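Long-range contacts in serine protease pet (Escherichia coli, PDB 4OM9), which is a secreted autotransporter enterotoxin that probably cleaves host proteins such as alpha-fodrin with a serine protease domain carried on a long beta-helical stalk: residues Phe257-Asn262 against Lys293-Ser298; Asn308-Tyr313 against Thr335-Gly340; Phe316-Asn321 against Ile341-Gly346; Thr377-Gly382 against Lys392-Ile397. All coordinates share one frame; numbering follows the deposited sequence.

Interaction 1. Residues Phe257-Asn262 against Lys293-Ser298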
loop_
_atom_site.group_PDB
_atom_site.type_symbol
_atom_site.label_atom_id
_atom_site.label_comp_id
_atom_site.label_asym_id
_atom_site.label_seq_id
_atom_site.Cartn_x
_atom_site.Cartn_y
_atom_site.Cartn_z
ATOM N N PHE A 257 41.583 19.460 3.013
ATOM C CA PHE A 257 41.154 18.643 4.142
ATOM C C PHE A 257 41.606 17.199 4.029
ATOM O O PHE A 257 41.076 16.326 4.712
ATOM C CB PHE A 257 39.620 18.733 4.302
ATOM C CG PHE A 257 39.165 20.086 4.777
ATOM C CD1 PHE A 257 39.108 20.373 6.141
ATOM C CD2 PHE A 257 38.887 21.102 3.861
ATOM C CE1 PHE A 257 38.729 21.631 6.595
ATOM C CE2 PHE A 257 38.515 22.378 4.302
ATOM C CZ PHE A 257 38.427 22.642 5.670
ATOM N N ILE A 258 42.603 16.936 3.191
ATOM C CA ILE A 258 43.063 15.560 3.097
ATOM C C ILE A 258 44.433 15.344 3.729
ATOM O O ILE A 258 45.421 15.944 3.321
ATOM C CB ILE A 258 43.097 15.073 1.649
ATOM C CG1 ILE A 258 41.675 15.143 1.049
ATOM C CG2 ILE A 258 43.638 13.646 1.606
ATOM C CD1 ILE A 258 41.586 15.040 -0.496
ATOM N N GLN A 259 44.462 14.506 4.767
ATOM C CA GLN A 259 45.712 13.918 5.242
ATOM C C GLN A 259 45.647 12.404 5.109
ATOM O O GLN A 259 44.915 11.724 5.839
ATOM C CB GLN A 259 46.022 14.307 6.692
ATOM C CG GLN A 259 47.339 13.707 7.162
ATOM C CD GLN A 259 47.738 14.086 8.568
ATOM O OE1 GLN A 259 47.188 15.002 9.180
ATOM N NE2 GLN A 259 48.718 13.372 9.088
ATOM N N ASN A 260 46.404 11.875 4.159
ATOM C CA ASN A 260 46.445 10.440 3.958
ATOM C C ASN A 260 47.180 9.711 5.089
ATOM O O ASN A 260 48.277 10.087 5.486
ATOM C CB ASN A 260 47.091 10.126 2.600
ATOM C CG ASN A 260 46.219 10.571 1.419
ATOM O OD1 ASN A 260 46.613 11.424 0.620
ATOM N ND2 ASN A 260 45.027 9.997 1.320
ATOM N N VAL A 261 46.563 8.670 5.626
ATOM C CA VAL A 261 47.261 7.830 6.586
ATOM C C VAL A 261 47.319 6.417 6.061
ATOM O O VAL A 261 46.310 5.715 6.004
ATOM C CB VAL A 261 46.598 7.838 7.955
ATOM C CG1 VAL A 261 47.489 7.117 8.943
ATOM C CG2 VAL A 261 46.332 9.272 8.407
ATOM N N ASN A 262 48.511 6.023 5.641
ATOM C CA ASN A 262 48.746 4.682 5.146
ATOM C C ASN A 262 49.100 3.747 6.280
ATOM O O ASN A 262 50.240 3.720 6.753
ATOM C CB ASN A 262 49.850 4.691 4.096
ATOM C CG ASN A 262 49.441 5.433 2.849
ATOM O OD1 ASN A 262 48.506 5.028 2.156
ATOM N ND2 ASN A 262 50.131 6.529 2.558
ATOM N N LYS A 293 42.483 18.529 9.220
ATOM C CA LYS A 293 42.072 17.790 8.040
ATOM C C LYS A 293 41.305 16.515 8.397
ATOM O O LYS A 293 41.241 16.127 9.567
ATOM C CB LYS A 293 43.298 17.447 7.207
ATOM C CG LYS A 293 44.123 18.685 6.896
ATOM C CD LYS A 293 45.238 18.392 5.927
ATOM C CE LYS A 293 46.285 19.485 5.990
ATOM N NZ LYS A 293 47.149 19.343 4.817
ATOM N N ASP A 294 40.710 15.869 7.399
ATOM C CA ASP A 294 40.207 14.517 7.608
ATOM C C ASP A 294 41.407 13.579 7.663
ATOM O O ASP A 294 42.386 13.754 6.925
ATOM C CB ASP A 294 39.234 14.082 6.499
ATOM C CG ASP A 294 38.037 15.007 6.374
ATOM O OD1 ASP A 294 37.371 15.280 7.402
ATOM O OD2 ASP A 294 37.774 15.484 5.234
ATOM N N LEU A 295 41.345 12.596 8.551
ATOM C CA LEU A 295 42.321 11.534 8.522
ATOM C C LEU A 295 41.774 10.467 7.599
ATOM O O LEU A 295 40.821 9.764 7.937
ATOM C CB LEU A 295 42.598 10.978 9.920
ATOM C CG LEU A 295 43.057 12.025 10.927
ATOM C CD1 LEU A 295 43.471 11.379 12.277
ATOM C CD2 LEU A 295 44.201 12.849 10.351
ATOM N N VAL A 296 42.381 10.358 6.426
ATOM C CA VAL A 296 41.917 9.445 5.394
ATOM C C VAL A 296 42.771 8.191 5.443
ATOM O O VAL A 296 43.894 8.174 4.923
ATOM C CB VAL A 296 41.984 10.094 4.009
ATOM C CG1 VAL A 296 41.394 9.180 2.952
ATOM C CG2 VAL A 296 41.249 11.424 4.025
ATOM N N PHE A 297 42.226 7.156 6.083
ATOM C CA PHE A 297 42.938 5.913 6.353
ATOM C C PHE A 297 42.884 4.956 5.180
ATOM O O PHE A 297 41.862 4.836 4.532
ATOM C CB PHE A 297 42.354 5.229 7.592
ATOM C CG PHE A 297 42.432 6.066 8.837
ATOM C CD1 PHE A 297 43.657 6.315 9.445
ATOM C CD2 PHE A 297 41.287 6.595 9.403
ATOM C CE1 PHE A 297 43.738 7.073 10.591
ATOM C CE2 PHE A 297 41.359 7.361 10.553
ATOM C CZ PHE A 297 42.591 7.607 11.145
ATOM N N SER A 298 43.983 4.262 4.917
ATOM C CA SER A 298 44.003 3.299 3.824
ATOM C C SER A 298 44.853 2.088 4.173
ATOM O O SER A 298 45.731 2.165 5.024
ATOM C CB SER A 298 44.511 3.957 2.540
ATOM O OG SER A 298 45.769 4.562 2.756
#
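The Phe-297 ring meets Val-261 obliquely, its CD1 lying 3.6 Å from CB of Val-261, while both methyl groups of the valine stay close to the same CD1 and CE1 atoms. One face of this ring carries the carbonyl carbon of Leu-295, offset toward the rim, and beyond the contact the edge-to-face ring of Phe-316 joins it. The other ring, that of Phe-257, has CA of Lys-293 set obliquely to it and a cation-pi partner in Arg-106. Gln-259 lies beside Leu-295 on the Val-261 face, its OE1 3.9 Å from CD2 of the leucine; CG anti to the backbone N (chi1 -179°) starts an extended chain. Strands 258-262 and 294-298 run parallel, in register residue for residue, as the first rungs of the right-handed beta-helix of autotransporter passengers, with Val-261 and Phe-297 facing one way and Ile-258 and Val-296 the other. CG2 of Ile-258 reaches CG2 of Val-296 at 4.1 Å, the two side chains slanting across each other. Among the backbone bonds, Val-261 N to Val-296 O is short and nearly straight (2.8 Å, 177°). Asp-294 N donates to Phe-257 O at 2.8 Å, and the Asp-294 carboxylate turns to Arg-106, with which OD2 forms a salt bridge. OD1 of Asn-262, a poorly ordered residue, lies 2.8 Å from OG of Ser-298.

Interaction 2. Residues Asn308-Tyr313 against Thr335-Gly340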
loop_
_atom_site.group_PDB
_atom_site.type_symbol
_atom_site.label_atom_id
_atom_site.label_comp_id
_atom_site.label_asym_id
_atom_site.label_seq_id
_atom_site.Cartn_x
_atom_site.Cartn_y
_atom_site.Cartn_z
ATOM N N ASN A 308 42.035 10.942 24.606
ATOM C CA ASN A 308 40.940 11.517 23.867
ATOM C C ASN A 308 41.488 12.196 22.627
ATOM O O ASN A 308 42.516 12.872 22.683
ATOM C CB ASN A 308 40.168 12.499 24.734
ATOM C CG ASN A 308 39.460 11.812 25.870
ATOM O OD1 ASN A 308 39.386 10.584 25.903
ATOM N ND2 ASN A 308 38.937 12.589 26.808
ATOM N N LEU A 309 40.826 11.944 21.504
ATOM C CA LEU A 309 41.159 12.570 20.247
ATOM C C LEU A 309 39.983 13.454 19.823
ATOM O O LEU A 309 38.840 12.993 19.728
ATOM C CB LEU A 309 41.483 11.523 19.171
ATOM C CG LEU A 309 41.846 12.137 17.801
ATOM C CD1 LEU A 309 43.223 12.824 17.850
ATOM C CD2 LEU A 309 41.789 11.112 16.682
ATOM N N ASP A 310 40.281 14.734 19.617
ATOM C CA ASP A 310 39.318 15.701 19.148
ATOM C C ASP A 310 39.872 16.232 17.844
ATOM O O ASP A 310 40.894 16.939 17.847
ATOM C CB ASP A 310 39.096 16.837 20.162
ATOM C CG ASP A 310 37.943 17.780 19.748
ATOM O OD1 ASP A 310 37.572 17.793 18.553
ATOM O OD2 ASP A 310 37.409 18.507 20.620
ATOM N N LEU A 311 39.203 15.884 16.746
ATOM C CA LEU A 311 39.688 16.205 15.414
ATOM C C LEU A 311 39.162 17.540 14.937
ATOM O O LEU A 311 39.359 17.896 13.787
ATOM C CB LEU A 311 39.303 15.123 14.405
ATOM C CG LEU A 311 40.245 13.946 14.135
ATOM C CD1 LEU A 311 40.096 13.486 12.695
ATOM C CD2 LEU A 311 41.711 14.250 14.462
ATOM N N GLY A 312 38.504 18.272 15.830
ATOM C CA GLY A 312 37.871 19.524 15.468
ATOM C C GLY A 312 36.949 19.375 14.261
ATOM O O GLY A 312 35.963 18.635 14.285
ATOM N N TYR A 313 37.291 20.058 13.179
ATOM C CA TYR A 313 36.444 20.023 11.988
ATOM C C TYR A 313 36.733 18.799 11.119
ATOM O O TYR A 313 35.971 18.481 10.218
ATOM C CB TYR A 313 36.631 21.308 11.178
ATOM C CG TYR A 313 36.177 22.570 11.880
ATOM C CD1 TYR A 313 34.960 22.618 12.531
ATOM C CD2 TYR A 313 36.963 23.716 11.881
ATOM C CE1 TYR A 313 34.526 23.767 13.171
ATOM C CE2 TYR A 313 36.531 24.876 12.518
ATOM C CZ TYR A 313 35.303 24.887 13.161
ATOM O OH TYR A 313 34.845 26.023 13.801
ATOM N N THR A 335 37.709 8.947 24.185
ATOM C CA THR A 335 36.628 9.350 23.305
ATOM C C THR A 335 37.166 9.895 21.993
ATOM O O THR A 335 38.286 10.409 21.921
ATOM C CB THR A 335 35.729 10.402 23.975
ATOM O OG1 THR A 335 36.479 11.601 24.195
ATOM C CG2 THR A 335 35.200 9.879 25.328
ATOM N N PHE A 336 36.372 9.742 20.941
ATOM C CA PHE A 336 36.647 10.441 19.706
ATOM C C PHE A 336 35.574 11.476 19.433
ATOM O O PHE A 336 34.395 11.260 19.739
ATOM C CB PHE A 336 36.734 9.485 18.528
ATOM C CG PHE A 336 36.819 10.185 17.193
ATOM C CD1 PHE A 336 37.962 10.884 16.836
ATOM C CD2 PHE A 336 35.757 10.141 16.305
ATOM C CE1 PHE A 336 38.055 11.519 15.615
ATOM C CE2 PHE A 336 35.831 10.780 15.072
ATOM C CZ PHE A 336 36.982 11.476 14.726
ATOM N N LYS A 337 35.997 12.600 18.858
ATOM C CA LYS A 337 35.083 13.644 18.423
ATOM C C LYS A 337 35.588 14.261 17.134
ATOM O O LYS A 337 36.797 14.456 16.963
ATOM C CB LYS A 337 34.935 14.724 19.490
ATOM C CG LYS A 337 33.993 15.842 19.089
ATOM C CD LYS A 337 33.799 16.840 20.214
ATOM C CE LYS A 337 32.821 17.934 19.810
ATOM N NZ LYS A 337 32.474 18.817 20.962
ATOM N N GLY A 338 34.662 14.577 16.236
ATOM C CA GLY A 338 34.992 15.275 15.005
ATOM C C GLY A 338 33.825 15.402 14.041
ATOM O O GLY A 338 32.669 15.444 14.443
ATOM N N ALA A 339 34.153 15.450 12.753
ATOM C CA ALA A 339 33.187 15.663 11.678
ATOM C C ALA A 339 32.280 14.453 11.511
ATOM O O ALA A 339 31.152 14.568 11.069
ATOM C CB ALA A 339 33.918 15.957 10.384
ATOM N N GLY A 340 32.788 13.288 11.892
ATOM C CA GLY A 340 32.019 12.062 11.840
ATOM C C GLY A 340 32.879 10.922 11.341
ATOM O O GLY A 340 34.108 10.973 11.406
HETATM O O HOH W 1 37.165 13.344 22.106
#
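CG of Leu-309 and CG of Phe-336 both stand anti to their own backbone N (chi1 180° and 172°), and the two side chains project side by side from one face of the paired strands. CD2 of Leu-309 meets CD1 of Phe-336 at 3.8 Å. Leu-311 comes to the same ring from its edge: its CG lies in the ring plane, 3.6 Å from CE1 of Phe-336, and the two side chains run at an angle to each other. A face of the ring carries Gly-338 N, offset toward the rim, and the Phe-316 ring stacks on Phe-336 from outside the two segments. Strands 309-310 and 335-337 are parallel neighbours on successive coils of the beta-helix, part of a short three-stranded sheet that 354-355 completes, and the Leu-309 and Phe-336 side chains pack with Phe-316 of another of its sheets. Asp-310 and Lys-337 project side by side from the other face; OD2 of Asp-310 stays 5.0 Å from NZ of Lys-337, so any attraction between the charges is at a distance. OD1 of Asp-310 instead accepts Gly-312 N at 2.9 Å, an Asx turn where the strand ends. At the start of the pair, OD1 of Asn-308 takes the Thr-335 N-H at 2.9 Å from above its carbonyl plane. A water donates to Leu-309 O and is hydrogen-bonded to Thr-335 OG1 at 2.8 Å. Leu-311 N reaches Lys-337 O at 2.8 Å, almost straight at 178°.

Interaction 3. Residues Phe316-Asn321 against Ile341-Gly346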
loop_
_atom_site.group_PDB
_atom_site.type_symbol
_atom_site.label_atom_id
_atom_site.label_comp_id
_atom_site.label_asym_id
_atom_site.label_seq_id
_atom_site.Cartn_x
_atom_site.Cartn_y
_atom_site.Cartn_z
ATOM N N PHE A 316 37.003 10.902 10.536
ATOM C CA PHE A 316 37.593 9.673 10.000
ATOM C C PHE A 316 37.019 9.264 8.657
ATOM O O PHE A 316 35.804 9.121 8.500
ATOM C CB PHE A 316 37.406 8.500 10.975
ATOM C CG PHE A 316 38.264 8.571 12.207
ATOM C CD1 PHE A 316 39.312 9.474 12.298
ATOM C CD2 PHE A 316 38.029 7.707 13.277
ATOM C CE1 PHE A 316 40.110 9.526 13.437
ATOM C CE2 PHE A 316 38.816 7.750 14.429
ATOM C CZ PHE A 316 39.861 8.655 14.507
ATOM N N ILE A 317 37.899 9.036 7.691
ATOM C CA ILE A 317 37.471 8.553 6.396
ATOM C C ILE A 317 38.240 7.293 6.074
ATOM O O ILE A 317 39.462 7.273 6.165
ATOM C CB ILE A 317 37.685 9.605 5.292
ATOM C CG1 ILE A 317 36.814 10.840 5.547
ATOM C CG2 ILE A 317 37.424 9.006 3.902
ATOM C CD1 ILE A 317 36.915 11.936 4.410
ATOM N N PHE A 318 37.519 6.241 5.697
ATOM C CA PHE A 318 38.117 4.938 5.443
ATOM C C PHE A 318 37.940 4.551 3.994
ATOM O O PHE A 318 36.911 4.852 3.404
ATOM C CB PHE A 318 37.487 3.870 6.341
ATOM C CG PHE A 318 37.780 4.056 7.792
ATOM C CD1 PHE A 318 36.981 4.871 8.572
ATOM C CD2 PHE A 318 38.867 3.424 8.377
ATOM C CE1 PHE A 318 37.269 5.043 9.908
ATOM C CE2 PHE A 318 39.150 3.596 9.700
ATOM C CZ PHE A 318 38.354 4.402 10.467
ATOM N N ASP A 319 38.932 3.870 3.431
ATOM C CA ASP A 319 38.864 3.439 2.039
ATOM C C ASP A 319 37.968 2.214 1.907
ATOM O O ASP A 319 37.238 1.875 2.838
ATOM C CB ASP A 319 40.267 3.151 1.491
ATOM C CG ASP A 319 40.961 2.031 2.231
ATOM O OD1 ASP A 319 40.500 1.670 3.328
ATOM O OD2 ASP A 319 41.973 1.510 1.721
ATOM N N GLU A 320 38.033 1.546 0.759
ATOM C CA GLU A 320 37.106 0.458 0.442
ATOM C C GLU A 320 37.693 -0.933 0.674
ATOM O O GLU A 320 38.904 -1.113 0.630
ATOM C CB GLU A 320 36.641 0.579 -1.013
ATOM C CG GLU A 320 35.986 1.906 -1.340
ATOM C CD GLU A 320 35.627 2.034 -2.811
ATOM O OE1 GLU A 320 36.351 1.466 -3.656
ATOM O OE2 GLU A 320 34.616 2.700 -3.126
ATOM N N ASN A 321 36.818 -1.906 0.924
ATOM C CA ASN A 321 37.195 -3.318 1.017
ATOM C C ASN A 321 38.295 -3.630 2.043
ATOM O O ASN A 321 39.110 -4.527 1.820
ATOM C CB ASN A 321 37.643 -3.848 -0.356
ATOM C CG ASN A 321 36.581 -3.662 -1.442
ATOM O OD1 ASN A 321 35.416 -4.042 -1.271
ATOM N ND2 ASN A 321 36.985 -3.067 -2.566
ATOM N N ILE A 341 32.227 9.890 10.829
ATOM C CA ILE A 341 32.925 8.722 10.328
ATOM C C ILE A 341 32.366 8.395 8.945
ATOM O O ILE A 341 31.156 8.306 8.777
ATOM C CB ILE A 341 32.763 7.521 11.283
ATOM C CG1 ILE A 341 33.291 7.873 12.677
ATOM C CG2 ILE A 341 33.436 6.272 10.712
ATOM C CD1 ILE A 341 33.180 6.745 13.705
ATOM N N ASP A 342 33.247 8.245 7.961
ATOM C CA ASP A 342 32.854 7.976 6.583
ATOM C C ASP A 342 33.561 6.708 6.132
ATOM O O ASP A 342 34.757 6.716 5.881
ATOM C CB ASP A 342 33.206 9.172 5.677
ATOM C CG ASP A 342 32.748 8.988 4.218
ATOM O OD1 ASP A 342 32.022 8.016 3.922
ATOM O OD2 ASP A 342 33.110 9.840 3.356
ATOM N N ILE A 343 32.818 5.611 6.035
ATOM C CA ILE A 343 33.422 4.319 5.700
ATOM C C ILE A 343 33.093 3.924 4.277
ATOM O O ILE A 343 31.915 3.905 3.884
ATOM C CB ILE A 343 32.938 3.174 6.633
ATOM C CG1 ILE A 343 33.124 3.529 8.110
ATOM C CG2 ILE A 343 33.635 1.863 6.280
ATOM C CD1 ILE A 343 32.295 2.596 9.069
ATOM N N GLY A 344 34.141 3.587 3.530
ATOM C CA GLY A 344 34.020 3.143 2.160
ATOM C C GLY A 344 33.339 1.802 1.993
ATOM O O GLY A 344 33.317 0.966 2.906
ATOM N N LYS A 345 32.771 1.616 0.807
ATOM C CA LYS A 345 32.107 0.382 0.405
ATOM C C LYS A 345 32.972 -0.862 0.667
ATOM O O LYS A 345 34.160 -0.883 0.338
ATOM C CB LYS A 345 31.730 0.474 -1.082
ATOM C CG LYS A 345 31.194 -0.807 -1.690
ATOM C CD LYS A 345 30.929 -0.645 -3.175
ATOM C CE LYS A 345 29.505 -0.184 -3.443
ATOM N NZ LYS A 345 28.512 -1.293 -3.314
ATOM N N GLY A 346 32.376 -1.886 1.274
ATOM C CA GLY A 346 33.055 -3.163 1.468
ATOM C C GLY A 346 34.029 -3.213 2.639
ATOM O O GLY A 346 34.740 -4.202 2.834
HETATM O O HOH W 2 32.526 3.708 -1.343
#
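Asp-342 O accepts the Phe-318 N-H at 2.8 Å, and CA of Ile-317 also approaches it, at 3.3 Å, in a CA-H...O contact. The same oxygen lies at the edge of the Phe-318 ring, near its plane. One step back, Asp-342 N donates to Phe-316 O, again at 2.8 Å. The Phe-318 ring spans two residues of the next coil: CE1 lies 4.1 Å from CG2 of Ile-341, the side chains crossing at a slant, whereas CD1 meets CG1 of Ile-343 alongside. Phe-318 and Ile-343 project from the same face of the sheet; CG of Phe-318 is anti to its carbonyl carbon (chi1 -66°). Ile-317 and Asp-342 pair on the other. Past the strands, a water donates to OE2 of Glu-320 and accepts from Lys-345 N, while Lys-345 O takes the Asn-321 N-H at 2.9 Å. CA of Gly-344 comes within 3.5 Å of Asp-319 O in a CA-H...O contact. These parallel rungs belong to the beta-helix: strand 294-298 flanks 316-318, strand 361-364 flanks 341-343, and Trp-351 and Val-349 of strand 348-352 pack on the Phe-316, Phe-318, Ile-341 and Ile-343 side chains.

Interaction 4. Residues Thr377-Gly382 against Lys392-Ile397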
loop_
_atom_site.group_PDB
_atom_site.type_symbol
_atom_site.label_atom_id
_atom_site.label_comp_id
_atom_site.label_asym_id
_atom_site.label_seq_id
_atom_site.Cartn_x
_atom_site.Cartn_y
_atom_site.Cartn_z
ATOM N N THR A 377 26.085 7.916 23.845
ATOM C CA THR A 377 25.859 9.102 23.021
ATOM C C THR A 377 24.866 8.763 21.932
ATOM O O THR A 377 24.392 7.632 21.867
ATOM C CB THR A 377 27.181 9.657 22.371
ATOM O OG1 THR A 377 27.011 11.034 21.999
ATOM C CG2 THR A 377 27.556 8.841 21.143
ATOM N N ASN A 378 24.566 9.746 21.079
ATOM C CA ASN A 378 23.591 9.575 20.007
ATOM C C ASN A 378 24.251 9.280 18.678
ATOM O O ASN A 378 25.368 9.713 18.412
ATOM C CB ASN A 378 22.692 10.810 19.889
ATOM C CG ASN A 378 21.886 11.059 21.162
ATOM O OD1 ASN A 378 21.704 10.150 21.988
ATOM N ND2 ASN A 378 21.404 12.290 21.332
ATOM N N LEU A 379 23.562 8.491 17.869
ATOM C CA LEU A 379 24.021 8.172 16.543
ATOM C C LEU A 379 23.139 8.877 15.504
ATOM O O LEU A 379 21.918 8.935 15.651
ATOM C CB LEU A 379 23.998 6.659 16.324
ATOM C CG LEU A 379 24.241 6.263 14.865
ATOM C CD1 LEU A 379 25.688 6.517 14.488
ATOM C CD2 LEU A 379 23.856 4.827 14.572
ATOM N N LYS A 380 23.766 9.428 14.473
ATOM C CA LYS A 380 23.050 9.873 13.280
ATOM C C LYS A 380 23.654 9.184 12.070
ATOM O O LYS A 380 24.797 9.451 11.722
ATOM C CB LYS A 380 23.111 11.387 13.132
ATOM C CG LYS A 380 22.309 12.113 14.193
ATOM C CD LYS A 380 22.047 13.552 13.832
ATOM C CE LYS A 380 21.130 14.195 14.863
ATOM N NZ LYS A 380 20.604 15.545 14.465
ATOM N N THR A 381 22.905 8.280 11.440
ATOM C CA THR A 381 23.449 7.518 10.327
ATOM C C THR A 381 22.586 7.648 9.053
ATOM O O THR A 381 21.356 7.735 9.123
ATOM C CB THR A 381 23.629 6.023 10.710
ATOM O OG1 THR A 381 24.139 5.300 9.587
ATOM C CG2 THR A 381 22.322 5.379 11.169
ATOM N N GLY A 382 23.250 7.694 7.896
ATOM C CA GLY A 382 22.580 7.895 6.631
ATOM C C GLY A 382 22.964 6.926 5.527
ATOM O O GLY A 382 22.499 7.053 4.404
ATOM N N LYS A 392 22.303 -1.515 24.877
ATOM C CA LYS A 392 22.080 -0.077 24.854
ATOM C C LYS A 392 23.232 0.626 24.123
ATOM O O LYS A 392 23.833 1.571 24.647
ATOM C CB LYS A 392 21.933 0.460 26.273
ATOM C CG LYS A 392 20.710 1.317 26.479
ATOM C CD LYS A 392 20.906 2.728 25.969
ATOM C CE LYS A 392 21.706 3.528 26.971
ATOM N NZ LYS A 392 20.850 4.133 28.034
ATOM N N THR A 393 23.542 0.139 22.923
ATOM C CA THR A 393 24.728 0.575 22.210
ATOM C C THR A 393 24.803 2.104 22.078
ATOM O O THR A 393 25.808 2.709 22.443
ATOM C CB THR A 393 24.792 -0.086 20.837
ATOM O OG1 THR A 393 24.911 -1.507 21.024
ATOM C CG2 THR A 393 25.983 0.436 20.061
ATOM N N PHE A 394 23.729 2.724 21.612
ATOM C CA PHE A 394 23.630 4.175 21.638
ATOM C C PHE A 394 22.496 4.558 22.547
ATOM O O PHE A 394 21.656 3.731 22.857
ATOM C CB PHE A 394 23.428 4.738 20.229
ATOM C CG PHE A 394 24.639 4.597 19.358
ATOM C CD1 PHE A 394 25.639 5.561 19.384
ATOM C CD2 PHE A 394 24.797 3.499 18.540
ATOM C CE1 PHE A 394 26.774 5.447 18.588
ATOM C CE2 PHE A 394 25.923 3.367 17.747
ATOM C CZ PHE A 394 26.921 4.347 17.774
ATOM N N ASN A 395 22.476 5.797 23.006
ATOM C CA ASN A 395 21.354 6.242 23.801
ATOM C C ASN A 395 20.111 6.434 22.879
ATOM O O ASN A 395 19.035 5.899 23.157
ATOM C CB ASN A 395 21.729 7.510 24.564
ATOM C CG ASN A 395 22.841 7.256 25.613
ATOM O OD1 ASN A 395 23.002 6.136 26.108
ATOM N ND2 ASN A 395 23.603 8.293 25.938
ATOM N N ASN A 396 20.304 7.153 21.773
ATOM C CA ASN A 396 19.293 7.374 20.739
ATOM C C ASN A 396 19.899 7.240 19.356
ATOM O O ASN A 396 21.015 7.709 19.133
ATOM C CB ASN A 396 18.669 8.763 20.864
ATOM C CG ASN A 396 17.934 8.948 22.161
ATOM O OD1 ASN A 396 16.830 8.442 22.328
ATOM N ND2 ASN A 396 18.546 9.670 23.100
ATOM N N ILE A 397 19.159 6.632 18.426
ATOM C CA ILE A 397 19.602 6.515 17.046
ATOM C C ILE A 397 18.677 7.254 16.062
ATOM O O ILE A 397 17.442 7.133 16.139
ATOM C CB ILE A 397 19.707 5.046 16.641
ATOM C CG1 ILE A 397 20.725 4.341 17.528
ATOM C CG2 ILE A 397 20.078 4.915 15.160
ATOM C CD1 ILE A 397 20.713 2.844 17.422
HETATM O O HOH W 3 23.338 11.143 24.171
#
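CB of Leu-379 sits squarely over the centre of the Phe-394 ring, 3.6 Å from the centroid and 10° off the ring normal, a CH-pi contact between adjacent coils of the beta-helix. The leucine CG stands anti to the backbone N (chi1 170°); beyond it the two methyl groups spread, CD1 toward CZ of the ring and CD2 toward CG2 of Ile-397, 3.8 Å away. Leu-379 runs obliquely to both Phe-394 and Ile-397. Thr-377 approaches the ring differently: its O lies in the ring plane at the edge, and CG2 of Thr-377 comes near CD1 of Phe-394. Leu-361 and Val-371, from neighbouring strands, also pack on Phe-394. Leu-379 pairs in parallel with Ile-397, where strand 397-399 starts, and the preceding loop, residues 392-396, folds its aromatic ring against the leucine. Asn-378 and Asn-396 stand side by side, pointing the same way, with their amide planes 72° apart. OD1 of Asn-378 collects weak bonds: from Asn-396 N at 3.3 Å, from Asn-396 ND2 at 3.4 Å and from a water that also weakly links to ND2 of Asn-395. That ND2 has its stronger partner in OD1 of Asn-376, and the hydroxyl of Thr-377 has its strongest partner in Asp-359 O, with Ala-356 O an alternative acceptor. Two backbone bonds frame the side-chain contact: Asn-395 N donates to Thr-377 O, and Leu-379 N reaches Asn-396 O at 2.9 Å.

From the N terminus, interaction 1 comes first, closing a loop of 30 residues and pairing the first two rungs of the long parallel sheet. Interactions 2 and 3 follow and cross, their segments alternating as 308-313, 316-321, 335-340, 341-346, so one coil of the beta-helix is laid on the next through two different sheets. Interaction 3 continues the sheet of interaction 1, since strands 294-298 and 316-318 are neighbours; Phe-316 joins Phe-297 of interaction 1 to Phe-336 of interaction 2. Interaction 4 lies further on in series, closing a loop of nine residues that carries strand 385-388 of a second long sheet, and itself joins strands of the first without touching the others.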